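Local coordinates for sugar kinase (Agrobacterium tumefaciens, PDB 2RBC), which probably transfers phosphate from ATP to a sugar hydroxyl, as a putative ribokinase of the pfkB carbohydrate kinase family, at residues Val39-Phe44 and Ile64-Ala69; Ser120-Ile125 and Val136-His141; Arg148-Glu153 and Leu172-Val177. One frame throughout, in Å; residues are numbered along the deposited sequence.

Contact 1 of 3, residues Val39-Phe44 and Ile64-Ala69; sequences VLDTLF and IAEGMA
Ile64 continues the ladder from residues earlier in strand 60-66, pairing with Asp41 as an antiparallel hydrogen-bonded pair. Ile64 N donates a hydrogen bond to Asp41 O at 2.9 Å, and Asp41 N donates to Ile64 O. On the face carrying Asp41 and Glu66, Ile64 CG2 lies 4.0 Å from Leu43 CD1; branched aliphatic chains suit this buried strand seam, and Leu272 and Arg313 close round it. Ala65 faces the other way, beside Leu40, in a non-hydrogen-bonded pair whose CA atoms stand 4.4 Å apart, as is normal for that kind of pair. Its small side chain suits the buried face beside Leu40, against Leu102 of helix 93-104, and its CA sends a C-H toward Val39 O at 3.3 Å. Ala65 N and O turn outward, to Asp101 and Arg313.

Glu66 restores the bonding: Glu66 N to Val39 O and Val39 N to Glu66 O each measure 2.8 Å. With CG set between the backbone N and the carbonyl carbon (chi1 61°), the otherwise extended chain runs across Asp41 at about a right angle, and the two carboxylate planes stand 80° apart. Glu66 OE2 lies only 2.4 Å from Asp41 OD2, a doubtful value, while Glu66 OE1 accepts from the backbone N of Arg313, which helps to orient the group. Gly67 then turns the chain at a positive phi of 115°, suited to glycine, and occupies the N-cap of helix 68-78.

Two acids thus share a buried sheet face with leucine and isoleucine. Asp41 OD1 hydrogen-bonds a glycerol, probably from crystallisation, which is consistent with this face lining the sugar pocket as in ribokinases.

Contact 2 of 3, residues Ser120-Ile125 and Val136-His141; sequences SALSTI and VPFYDH. With EDO (1,2-ethanediol), chain H.
Leu122 and Phe138 meet as an antiparallel hydrogen-bonded pair, with Phe138 N giving a 2.8 Å bond to Leu122 O and Leu122 N a weak return bond to Phe138 O. Thr124 and Val136 repeat the pattern, Val136 N reaching Thr124 O at 2.8 Å. Between them Ser123 faces Pro137, which has no N-H to offer and fits a non-hydrogen-bonded site; Ser123 OG rests 3.5 Å from Pro137 CA. The phenyl ring, swung anti to its own backbone N (chi1 172°), reaches back along the partner strand until Ser120 O lies in the ring plane at its edge, 3.6 Å from Phe138 CD2.

Further out, a water donates to Phe138 O and also bonds Ser123 OG. Ethanediol O2, probably from crystallisation, sits a very short and doubtful 2.3 Å from Thr124 OG1. Ser120 OG is fixed by Asp92 and Gly90. A second subunit meets the face of Leu122, Thr124, Val136 and Phe138: its Gln63, Phe44 and Val61 pack here, and its Thr124 bonds Thr124 OG1. This hairpin, largely apolar toward that subunit (Thr124 excepted) and with Ser123 beside a glycerol opposite, consistent with a sugar pocket, fits the beta lid of ribokinases, whose sheets meet in a beta-clasp dimer.

Contact 3 of 3, residues Arg148-Glu153 and Leu172-Val177; sequences RACTPE and LDVLTV
Cys150 and Pro152 lie against one side of helix 168-180, the connection in a right-handed beta-alpha-beta crossover between the parallel strands 160-163 and 185-189 of the alpha/beta domain. The tight part is small and apolar. Cys150 points at the helix with SG anti to the backbone N (chi1 -178°), a torsion that carries the sulfur to 3.7 Å from Val174 CG2 and over Val174 CA, while Val177 CG2 approaches the same Cys150 SG from the next turn at 4.2 Å. A slim, weakly polar thiol suits a place between the methyls of Val174 and Val177. Val177 divides its work between its two methyls: CG2 faces Cys150, and CG1 presses to 3.5 Å from Pro152 CA, its side chain crossing the proline at about a right angle. Trp86 and Ile155 add to the same apolar patch, and Val174 continues inward to Val161 and Val163.

Pro152 is well placed as the first residue of helix 152-155, where its missing N-H costs nothing. Thr151 before it is the N-cap, its OG1 accepting from Asp154 N; the short helix begins at the residue that meets Val177.

Toward solvent the fit loosens. Asp173 reaches Cys150 SG with its backbone O at 3.9 Å and with CB slightly farther off. A water donates to Arg148 O at 2.9 Å; its other leg, to Asp173 OD2, is very short and doubtful. Arg148 points elsewhere, in a cation-pi contact with Trp86 and bonded to Gly111 O, and its NH2 gives a 2.6 Å bond to Ala149 O. On the exposed flank of the helix, Leu172 O is gripped twice by one residue, Thr176 N at 3.0 Å and Thr176 OG1 at 2.8 Å reaching it from opposite faces of the carbonyl plane.

Contacts 1 and 2 are neighbours in one four-stranded sheet, ordered 60-66, 39-45, 121-127, 133-138; their centres lie 9 Å apart, and strands 39-45 and 121-127 join them through backbone bonds such as Thr42 N to Ser123 O. Contact 3 is remote, its centre about 26 Å from either, with nearest atoms about 10 Å from contact 1 and about 11 Å from contact 2. Along the chain the three close in series. The sheet of contacts 1 and 2 meets the second subunit and probably forms the lid over the sugar site, while contact 3 lays the loop that follows strand 133-138, with helix 152-155, against helix 168-180 of the alpha/beta domain.

Contact 1 of 3, residues Val39-Phe44 and Ile64-Ala69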
ATOM      1  N   VAL A  39       6.572  10.873  -0.318  1.00 21.58           N
ATOM      2  CA  VAL A  39       5.811   9.716   0.237  1.00 21.28           C
ATOM      3  C   VAL A  39       5.231   8.942  -0.950  1.00 22.16           C
ATOM      4  O   VAL A  39       4.667   9.575  -1.880  1.00 22.01           O
ATOM      5  CB  VAL A  39       4.588  10.168   1.129  1.00 21.02           C
ATOM      6  CG1 VAL A  39       3.848   8.975   1.757  1.00 21.66           C
ATOM      7  CG2 VAL A  39       5.012  11.143   2.222  1.00 21.12           C
ATOM      8  N   LEU A  40       5.355   7.607  -0.923  1.00 20.81           N
ATOM      9  CA  LEU A  40       4.657   6.758  -1.918  1.00 21.31           C
ATOM     10  C   LEU A  40       3.237   6.471  -1.462  1.00 20.53           C
ATOM     11  O   LEU A  40       3.010   5.660  -0.569  1.00 20.79           O
ATOM     12  CB  LEU A  40       5.404   5.458  -2.207  1.00 21.15           C
ATOM     13  CG  LEU A  40       4.875   4.623  -3.391  1.00 22.04           C
ATOM     14  CD1 LEU A  40       5.079   5.384  -4.697  1.00 19.59           C
ATOM     15  CD2 LEU A  40       5.625   3.323  -3.420  1.00 22.38           C
ATOM     16  N   ASP A  41       2.284   7.161  -2.075  1.00 20.17           N
ATOM     17  CA  ASP A  41       0.875   6.923  -1.821  1.00 21.09           C
ATOM     18  C   ASP A  41       0.304   5.857  -2.740  1.00 21.24           C
ATOM     19  O   ASP A  41       0.525   5.901  -3.942  1.00 22.16           O
ATOM     20  CB  ASP A  41       0.037   8.197  -2.052  1.00 21.26           C
ATOM     21  CG  ASP A  41       0.191   9.249  -0.941  1.00 23.12           C
ATOM     22  OD1 ASP A  41       0.764   8.952   0.120  1.00 24.43           O
ATOM     23  OD2 ASP A  41      -0.321  10.387  -1.153  1.00 21.49           O
ATOM     24  N   THR A  42      -0.496   4.948  -2.167  1.00 21.19           N
ATOM     25  CA  THR A  42      -1.375   4.096  -2.928  1.00 20.45           C
ATOM     26  C   THR A  42      -2.814   4.490  -2.630  1.00 21.22           C
ATOM     27  O   THR A  42      -3.288   4.396  -1.475  1.00 19.55           O
ATOM     28  CB  THR A  42      -1.124   2.626  -2.684  1.00 20.89           C
ATOM     29  OG1 THR A  42       0.245   2.360  -2.947  1.00 19.92           O
ATOM     30  CG2 THR A  42      -1.967   1.790  -3.635  1.00 19.14           C
ATOM     31  N   LEU A  43      -3.478   4.958  -3.691  1.00 21.07           N
ATOM     32  CA  LEU A  43      -4.809   5.525  -3.630  1.00 22.34           C
ATOM     33  C   LEU A  43      -5.768   4.507  -4.201  1.00 23.41           C
ATOM     34  O   LEU A  43      -5.665   4.163  -5.371  1.00 23.64           O
ATOM     35  CB  LEU A  43      -4.906   6.830  -4.451  1.00 22.19           C
ATOM     36  CG  LEU A  43      -3.826   7.902  -4.261  1.00 23.86           C
ATOM     37  CD1 LEU A  43      -4.176   9.105  -5.116  1.00 21.03           C
ATOM     38  CD2 LEU A  43      -3.681   8.269  -2.780  1.00 23.90           C
ATOM     39  N   PHE A  44      -6.664   4.003  -3.348  1.00 23.71           N
ATOM     40  CA  PHE A  44      -7.621   2.978  -3.683  1.00 24.62           C
ATOM     41  C   PHE A  44      -8.979   3.653  -3.764  1.00 25.34           C
ATOM     42  O   PHE A  44      -9.466   4.146  -2.753  1.00 25.49           O
ATOM     43  CB  PHE A  44      -7.711   1.916  -2.568  1.00 23.21           C
ATOM     44  CG  PHE A  44      -6.474   1.089  -2.389  1.00 22.61           C
ATOM     45  CD1 PHE A  44      -6.302  -0.078  -3.106  1.00 19.64           C
ATOM     46  CD2 PHE A  44      -5.525   1.434  -1.440  1.00 21.95           C
ATOM     47  CE1 PHE A  44      -5.186  -0.868  -2.922  1.00 23.00           C
ATOM     48  CE2 PHE A  44      -4.417   0.616  -1.229  1.00 20.52           C
ATOM     49  CZ  PHE A  44      -4.244  -0.504  -1.986  1.00 20.70           C
ATOM     50  N   ILE A  64       1.370   6.797  -6.530  1.00 21.01           N
ATOM     51  CA  ILE A  64       1.916   8.092  -6.863  1.00 21.22           C
ATOM     52  C   ILE A  64       2.825   8.629  -5.743  1.00 21.45           C
ATOM     53  O   ILE A  64       2.466   8.636  -4.563  1.00 22.11           O
ATOM     54  CB  ILE A  64       0.778   9.105  -7.310  1.00 21.35           C
ATOM     55  CG1 ILE A  64       1.398  10.410  -7.812  1.00 21.88           C
ATOM     56  CG2 ILE A  64      -0.329   9.324  -6.259  1.00 20.97           C
ATOM     57  CD1 ILE A  64       0.416  11.236  -8.650  1.00 19.71           C
ATOM     58  N   ALA A  65       4.018   9.072  -6.118  1.00 21.29           N
ATOM     59  CA  ALA A  65       4.910   9.722  -5.172  1.00 21.68           C
ATOM     60  C   ALA A  65       4.457  11.176  -5.032  1.00 21.53           C
ATOM     61  O   ALA A  65       4.342  11.916  -6.012  1.00 23.26           O
ATOM     62  CB  ALA A  65       6.399   9.670  -5.631  1.00 20.47           C
ATOM     63  N   GLU A  66       4.143  11.543  -3.810  1.00 22.05           N
ATOM     64  CA  GLU A  66       3.641  12.852  -3.517  1.00 22.00           C
ATOM     65  C   GLU A  66       3.953  13.187  -2.059  1.00 21.70           C
ATOM     66  O   GLU A  66       4.978  12.789  -1.558  1.00 22.71           O
ATOM     67  CB  GLU A  66       2.148  12.937  -3.945  1.00 22.33           C
ATOM     68  CG  GLU A  66       1.200  11.967  -3.250  1.00 20.84           C
ATOM     69  CD  GLU A  66      -0.192  12.011  -3.821  1.00 22.70           C
ATOM     70  OE1 GLU A  66      -0.411  12.729  -4.831  1.00 25.52           O
ATOM     71  OE2 GLU A  66      -1.095  11.374  -3.245  1.00 22.13           O
ATOM     72  N   GLY A  67       3.117  13.950  -1.368  1.00 22.23           N
ATOM     73  CA  GLY A  67       3.527  14.563  -0.097  1.00 22.58           C
ATOM     74  C   GLY A  67       3.522  16.066  -0.290  1.00 23.36           C
ATOM     75  O   GLY A  67       3.540  16.535  -1.405  1.00 23.34           O
HETATM   76  N   MSE A  68       3.429  16.834   0.790  1.00 23.72           N
HETATM   77  CA  MSE A  68       3.248  18.267   0.664  1.00 26.06           C
HETATM   78  C   MSE A  68       4.305  18.929  -0.209  1.00 24.49           C
HETATM   79  O   MSE A  68       3.966  19.533  -1.204  1.00 24.91           O
HETATM   80  CB  MSE A  68       3.206  18.915   2.034  1.00 26.05           C
HETATM   81  CG  MSE A  68       2.014  18.437   2.848  1.00 28.19           C
HETATM   82 SE   MSE A  68       2.126  19.087   4.690  0.80 40.37          SE
HETATM   83  CE  MSE A  68       3.640  18.028   5.366  1.00 31.35           C
ATOM     84  N   ALA A  69       5.580  18.818   0.155  1.00 23.57           N
ATOM     85  CA  ALA A  69       6.626  19.465  -0.665  1.00 22.99           C
ATOM     86  C   ALA A  69       6.715  18.920  -2.089  1.00 21.92           C
ATOM     87  O   ALA A  69       7.019  19.654  -3.046  1.00 21.18           O
ATOM     88  CB  ALA A  69       8.002  19.385  -0.010  1.00 22.36           C
TER

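Contact 2 of 3, residues Ser120-Ile125 and Val136-His141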
ATOM      1  N   SER A 120      11.579   4.440   3.837  1.00 20.50           N
ATOM      2  CA  SER A 120      10.868   5.484   3.110  1.00 20.31           C
ATOM      3  C   SER A 120       9.389   5.535   3.496  1.00 20.74           C
ATOM      4  O   SER A 120       8.774   4.508   3.784  1.00 21.85           O
ATOM      5  CB  SER A 120      10.949   5.248   1.612  1.00 20.07           C
ATOM      6  OG  SER A 120      12.270   5.287   1.154  1.00 20.05           O
ATOM      7  N   ALA A 121       8.819   6.743   3.442  1.00 20.99           N
ATOM      8  CA  ALA A 121       7.436   6.972   3.793  1.00 20.58           C
ATOM      9  C   ALA A 121       6.533   6.437   2.699  1.00 20.10           C
ATOM     10  O   ALA A 121       6.811   6.570   1.505  1.00 20.35           O
ATOM     11  CB  ALA A 121       7.160   8.480   4.013  1.00 20.34           C
ATOM     12  N   LEU A 122       5.430   5.851   3.127  1.00 20.16           N
ATOM     13  CA  LEU A 122       4.381   5.407   2.211  1.00 20.18           C
ATOM     14  C   LEU A 122       3.060   5.532   2.941  1.00 20.39           C
ATOM     15  O   LEU A 122       3.038   5.462   4.189  1.00 21.36           O
ATOM     16  CB  LEU A 122       4.657   3.953   1.747  1.00 19.94           C
ATOM     17  CG  LEU A 122       4.636   2.835   2.790  1.00 21.27           C
ATOM     18  CD1 LEU A 122       3.206   2.269   3.044  1.00 19.10           C
ATOM     19  CD2 LEU A 122       5.594   1.725   2.358  1.00 20.27           C
ATOM     20  N   SER A 123       1.967   5.730   2.197  1.00 20.10           N
ATOM     21  CA  SER A 123       0.619   5.672   2.771  1.00 20.46           C
ATOM     22  C   SER A 123      -0.386   4.918   1.918  1.00 21.67           C
ATOM     23  O   SER A 123      -0.278   4.902   0.700  1.00 20.73           O
ATOM     24  CB  SER A 123       0.055   7.073   2.977  1.00 21.71           C
ATOM     25  OG  SER A 123       0.976   7.897   3.677  1.00 22.21           O
ATOM     26  N   THR A 124      -1.366   4.284   2.572  1.00 21.49           N
ATOM     27  CA  THR A 124      -2.586   3.886   1.883  1.00 21.93           C
ATOM     28  C   THR A 124      -3.660   4.958   2.112  1.00 22.72           C
ATOM     29  O   THR A 124      -3.888   5.386   3.254  1.00 21.85           O
ATOM     30  CB  THR A 124      -3.081   2.515   2.315  1.00 22.07           C
ATOM     31  OG1 THR A 124      -2.317   1.516   1.628  1.00 18.60           O
ATOM     32  CG2 THR A 124      -4.573   2.314   2.004  1.00 21.19           C
ATOM     33  N   ILE A 125      -4.304   5.381   1.028  1.00 23.23           N
ATOM     34  CA  ILE A 125      -5.454   6.277   1.118  1.00 24.27           C
ATOM     35  C   ILE A 125      -6.616   5.640   0.373  1.00 24.75           C
ATOM     36  O   ILE A 125      -6.493   5.326  -0.794  1.00 24.44           O
ATOM     37  CB  ILE A 125      -5.158   7.686   0.585  1.00 24.30           C
ATOM     38  CG1 ILE A 125      -3.908   8.255   1.256  1.00 23.87           C
ATOM     39  CG2 ILE A 125      -6.350   8.612   0.845  1.00 25.82           C
ATOM     40  CD1 ILE A 125      -3.472   9.639   0.780  1.00 24.94           C
ATOM     41  N   VAL A 136      -3.804   5.786   6.063  1.00 26.34           N
ATOM     42  CA  VAL A 136      -3.032   4.920   6.923  1.00 25.42           C
ATOM     43  C   VAL A 136      -1.589   5.188   6.513  1.00 24.41           C
ATOM     44  O   VAL A 136      -1.102   4.706   5.497  1.00 23.84           O
ATOM     45  CB  VAL A 136      -3.421   3.433   6.797  1.00 25.84           C
ATOM     46  CG1 VAL A 136      -2.735   2.637   7.879  1.00 22.18           C
ATOM     47  CG2 VAL A 136      -4.960   3.268   6.859  1.00 25.43           C
ATOM     48  N   PRO A 137      -0.947   6.104   7.222  1.00 23.50           N
ATOM     49  CA  PRO A 137       0.375   6.545   6.858  1.00 23.63           C
ATOM     50  C   PRO A 137       1.467   5.868   7.632  1.00 23.95           C
ATOM     51  O   PRO A 137       1.353   5.711   8.856  1.00 24.79           O
ATOM     52  CB  PRO A 137       0.332   8.020   7.215  1.00 24.41           C
ATOM     53  CG  PRO A 137      -0.493   8.035   8.445  1.00 23.16           C
ATOM     54  CD  PRO A 137      -1.495   6.897   8.328  1.00 23.40           C
ATOM     55  N   PHE A 138       2.521   5.486   6.921  1.00 23.94           N
ATOM     56  CA  PHE A 138       3.732   4.997   7.523  1.00 23.92           C
ATOM     57  C   PHE A 138       4.795   6.070   7.419  1.00 24.63           C
ATOM     58  O   PHE A 138       5.059   6.573   6.345  1.00 24.47           O
ATOM     59  CB  PHE A 138       4.243   3.729   6.817  1.00 23.37           C
ATOM     60  CG  PHE A 138       5.593   3.303   7.294  1.00 22.31           C
ATOM     61  CD1 PHE A 138       5.744   2.811   8.576  1.00 21.73           C
ATOM     62  CD2 PHE A 138       6.713   3.452   6.498  1.00 20.94           C
ATOM     63  CE1 PHE A 138       6.993   2.444   9.051  1.00 21.32           C
ATOM     64  CE2 PHE A 138       7.957   3.086   6.972  1.00 24.38           C
ATOM     65  CZ  PHE A 138       8.093   2.589   8.252  1.00 22.29           C
ATOM     66  N   TYR A 139       5.418   6.403   8.541  1.00 26.55           N
ATOM     67  CA  TYR A 139       6.476   7.400   8.583  1.00 27.21           C
ATOM     68  C   TYR A 139       7.558   6.958   9.578  1.00 27.42           C
ATOM     69  O   TYR A 139       7.261   6.689  10.728  1.00 29.39           O
ATOM     70  CB  TYR A 139       5.923   8.781   8.972  1.00 28.23           C
ATOM     71  CG  TYR A 139       7.019   9.784   9.214  1.00 29.18           C
ATOM     72  CD1 TYR A 139       7.855  10.189   8.185  1.00 30.47           C
ATOM     73  CD2 TYR A 139       7.263  10.288  10.477  1.00 31.51           C
ATOM     74  CE1 TYR A 139       8.893  11.070   8.400  1.00 30.62           C
ATOM     75  CE2 TYR A 139       8.304  11.199  10.700  1.00 33.52           C
ATOM     76  CZ  TYR A 139       9.101  11.587   9.653  1.00 31.36           C
ATOM     77  OH  TYR A 139      10.122  12.469   9.899  1.00 32.11           O
ATOM     78  N   ASP A 140       8.799   6.879   9.128  1.00 26.79           N
ATOM     79  CA  ASP A 140       9.951   6.598   9.974  1.00 26.56           C
ATOM     80  C   ASP A 140      10.698   7.905  10.299  1.00 26.65           C
ATOM     81  O   ASP A 140      11.332   8.478   9.424  1.00 26.19           O
ATOM     82  CB  ASP A 140      10.862   5.647   9.199  1.00 26.04           C
ATOM     83  CG  ASP A 140      12.088   5.224   9.961  1.00 26.14           C
ATOM     84  OD1 ASP A 140      12.307   5.679  11.118  1.00 23.66           O
ATOM     85  OD2 ASP A 140      12.841   4.406   9.370  1.00 23.77           O
ATOM     86  N   HIS A 141      10.654   8.355  11.554  1.00 27.24           N
ATOM     87  CA  HIS A 141      11.359   9.596  11.962  1.00 28.66           C
ATOM     88  C   HIS A 141      12.854   9.604  11.597  1.00 28.05           C
ATOM     89  O   HIS A 141      13.456  10.647  11.454  1.00 29.05           O
ATOM     90  CB  HIS A 141      11.219   9.813  13.463  1.00 29.77           C
ATOM     91  CG  HIS A 141      11.988   8.808  14.274  1.00 34.80           C
ATOM     92  ND1 HIS A 141      11.413   7.656  14.777  1.00 39.72           N
ATOM     93  CD2 HIS A 141      13.299   8.755  14.622  1.00 39.32           C
ATOM     94  CE1 HIS A 141      12.331   6.951  15.419  1.00 40.13           C
ATOM     95  NE2 HIS A 141      13.487   7.590  15.329  1.00 40.49           N
TER
HETATM   96  C1  EDO H 328      -0.459  -0.144  -0.596  0.50 21.43           C
HETATM   97  O1  EDO H 328      -0.553  -1.579  -0.630  0.50 22.27           O
HETATM   98  C2  EDO H 328       0.266   0.349   0.663  0.50 21.06           C
HETATM   99  O2  EDO H 328      -0.083   1.709   0.978  0.50 20.45           O
HETATM  100  O   HOH W   1       3.352   8.393   5.180  1.00 19.03           O

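Contact 3 of 3, residues Arg148-Glu153 and Leu172-Val177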
ATOM      1  N   ARG A 148      21.117  17.986   7.098  1.00 35.14           N
ATOM      2  CA  ARG A 148      21.369  18.152   5.674  1.00 32.94           C
ATOM      3  C   ARG A 148      21.932  19.553   5.395  1.00 31.08           C
ATOM      4  O   ARG A 148      21.411  20.512   5.914  1.00 30.32           O
ATOM      5  CB  ARG A 148      20.073  17.930   4.960  1.00 32.63           C
ATOM      6  CG  ARG A 148      20.242  17.752   3.472  1.00 31.35           C
ATOM      7  CD  ARG A 148      19.803  18.938   2.748  1.00 26.96           C
ATOM      8  NE  ARG A 148      19.829  18.697   1.316  1.00 25.63           N
ATOM      9  CZ  ARG A 148      20.630  19.300   0.451  1.00 24.18           C
ATOM     10  NH1 ARG A 148      20.565  18.989  -0.832  1.00 26.27           N
ATOM     11  NH2 ARG A 148      21.475  20.210   0.830  1.00 26.67           N
ATOM     12  N   ALA A 149      22.964  19.680   4.562  1.00 29.38           N
ATOM     13  CA  ALA A 149      23.650  20.961   4.383  1.00 29.31           C
ATOM     14  C   ALA A 149      22.776  21.997   3.717  1.00 28.30           C
ATOM     15  O   ALA A 149      21.986  21.694   2.842  1.00 28.54           O
ATOM     16  CB  ALA A 149      24.952  20.794   3.589  1.00 28.53           C
ATOM     17  N   CYS A 150      22.914  23.237   4.140  1.00 27.22           N
ATOM     18  CA  CYS A 150      22.126  24.318   3.579  1.00 26.71           C
ATOM     19  C   CYS A 150      22.952  25.600   3.558  1.00 26.31           C
ATOM     20  O   CYS A 150      22.868  26.420   4.473  1.00 28.13           O
ATOM     21  CB  CYS A 150      20.858  24.496   4.395  1.00 26.70           C
ATOM     22  SG  CYS A 150      19.789  25.781   3.754  1.00 26.80           S
ATOM     23  N   THR A 151      23.751  25.779   2.518  1.00 24.85           N
ATOM     24  CA  THR A 151      24.662  26.903   2.476  1.00 24.81           C
ATOM     25  C   THR A 151      24.030  28.052   1.693  1.00 24.39           C
ATOM     26  O   THR A 151      23.174  27.822   0.833  1.00 22.48           O
ATOM     27  CB  THR A 151      25.963  26.486   1.828  1.00 24.25           C
ATOM     28  OG1 THR A 151      25.767  26.309   0.427  1.00 24.74           O
ATOM     29  CG2 THR A 151      26.476  25.175   2.448  1.00 23.50           C
ATOM     30  N   PRO A 152      24.437  29.300   1.972  1.00 25.33           N
ATOM     31  CA  PRO A 152      23.962  30.400   1.112  1.00 26.48           C
ATOM     32  C   PRO A 152      24.288  30.219  -0.372  1.00 27.51           C
ATOM     33  O   PRO A 152      23.500  30.615  -1.216  1.00 29.01           O
ATOM     34  CB  PRO A 152      24.659  31.632   1.686  1.00 26.88           C
ATOM     35  CG  PRO A 152      24.961  31.269   3.103  1.00 27.52           C
ATOM     36  CD  PRO A 152      25.278  29.791   3.075  1.00 25.58           C
ATOM     37  N   GLU A 153      25.411  29.602  -0.700  1.00 28.28           N
ATOM     38  CA  GLU A 153      25.721  29.309  -2.098  1.00 29.21           C
ATOM     39  C   GLU A 153      24.720  28.310  -2.740  1.00 29.29           C
ATOM     40  O   GLU A 153      24.339  28.503  -3.900  1.00 30.25           O
ATOM     41  CB  GLU A 153      27.183  28.836  -2.236  1.00 29.79           C
ATOM     42  CG  GLU A 153      28.230  29.972  -2.073  1.00 32.44           C
ATOM     43  CD  GLU A 153      29.681  29.504  -2.348  1.00 33.55           C
ATOM     44  OE1 GLU A 153      29.866  28.264  -2.493  1.00 39.79           O
ATOM     45  OE2 GLU A 153      30.631  30.352  -2.418  1.00 38.89           O
ATOM     46  N   LEU A 172      13.748  25.256   8.787  1.00 22.70           N
ATOM     47  CA  LEU A 172      14.186  26.464   9.475  1.00 23.18           C
ATOM     48  C   LEU A 172      15.393  27.072   8.801  1.00 22.75           C
ATOM     49  O   LEU A 172      15.463  28.277   8.573  1.00 23.33           O
ATOM     50  CB  LEU A 172      14.519  26.152  10.934  1.00 23.15           C
ATOM     51  CG  LEU A 172      14.896  27.341  11.816  1.00 23.47           C
ATOM     52  CD1 LEU A 172      13.817  28.436  11.806  1.00 22.05           C
ATOM     53  CD2 LEU A 172      15.159  26.859  13.246  1.00 23.56           C
ATOM     54  N   ASP A 173      16.345  26.230   8.457  1.00 23.69           N
ATOM     55  CA  ASP A 173      17.574  26.694   7.827  1.00 23.96           C
ATOM     56  C   ASP A 173      17.335  27.244   6.446  1.00 23.07           C
ATOM     57  O   ASP A 173      17.923  28.270   6.061  1.00 22.87           O
ATOM     58  CB  ASP A 173      18.546  25.549   7.659  1.00 24.54           C
ATOM     59  CG  ASP A 173      19.369  25.286   8.880  1.00 30.38           C
ATOM     60  OD1 ASP A 173      19.299  26.078   9.865  1.00 33.94           O
ATOM     61  OD2 ASP A 173      20.106  24.263   8.844  1.00 34.29           O
ATOM     62  N   VAL A 174      16.506  26.551   5.672  1.00 22.39           N
ATOM     63  CA  VAL A 174      16.225  26.993   4.303  1.00 22.32           C
ATOM     64  C   VAL A 174      15.497  28.367   4.298  1.00 21.75           C
ATOM     65  O   VAL A 174      15.822  29.278   3.506  1.00 20.36           O
ATOM     66  CB  VAL A 174      15.436  25.914   3.520  1.00 22.36           C
ATOM     67  CG1 VAL A 174      14.904  26.514   2.217  1.00 22.68           C
ATOM     68  CG2 VAL A 174      16.356  24.643   3.238  1.00 20.67           C
ATOM     69  N   LEU A 175      14.515  28.510   5.186  1.00 21.60           N
ATOM     70  CA  LEU A 175      13.812  29.776   5.310  1.00 22.24           C
ATOM     71  C   LEU A 175      14.765  30.910   5.700  1.00 22.58           C
ATOM     72  O   LEU A 175      14.726  31.969   5.112  1.00 23.18           O
ATOM     73  CB  LEU A 175      12.644  29.724   6.314  1.00 21.86           C
ATOM     74  CG  LEU A 175      11.441  28.858   5.944  1.00 22.92           C
ATOM     75  CD1 LEU A 175      10.464  28.740   7.160  1.00 21.63           C
ATOM     76  CD2 LEU A 175      10.722  29.380   4.696  1.00 20.68           C
ATOM     77  N   THR A 176      15.587  30.669   6.716  1.00 22.97           N
ATOM     78  CA  THR A 176      16.528  31.664   7.210  1.00 23.11           C
ATOM     79  C   THR A 176      17.497  32.134   6.148  1.00 22.91           C
ATOM     80  O   THR A 176      17.677  33.357   5.944  1.00 23.58           O
ATOM     81  CB  THR A 176      17.289  31.136   8.421  1.00 23.40           C
ATOM     82  OG1 THR A 176      16.330  30.807   9.428  1.00 24.42           O
ATOM     83  CG2 THR A 176      18.295  32.214   8.982  1.00 21.97           C
ATOM     84  N   VAL A 177      18.127  31.183   5.472  1.00 21.90           N
ATOM     85  CA  VAL A 177      19.156  31.524   4.471  1.00 21.28           C
ATOM     86  C   VAL A 177      18.462  32.260   3.305  1.00 21.64           C
ATOM     87  O   VAL A 177      18.890  33.343   2.889  1.00 19.43           O
ATOM     88  CB  VAL A 177      19.935  30.242   3.998  1.00 20.83           C
ATOM     89  CG1 VAL A 177      20.909  30.567   2.838  1.00 20.44           C
ATOM     90  CG2 VAL A 177      20.686  29.611   5.191  1.00 21.62           C
TER
HETATM   91  O   HOH W   2      20.098  21.999   8.036  1.00 45.54           O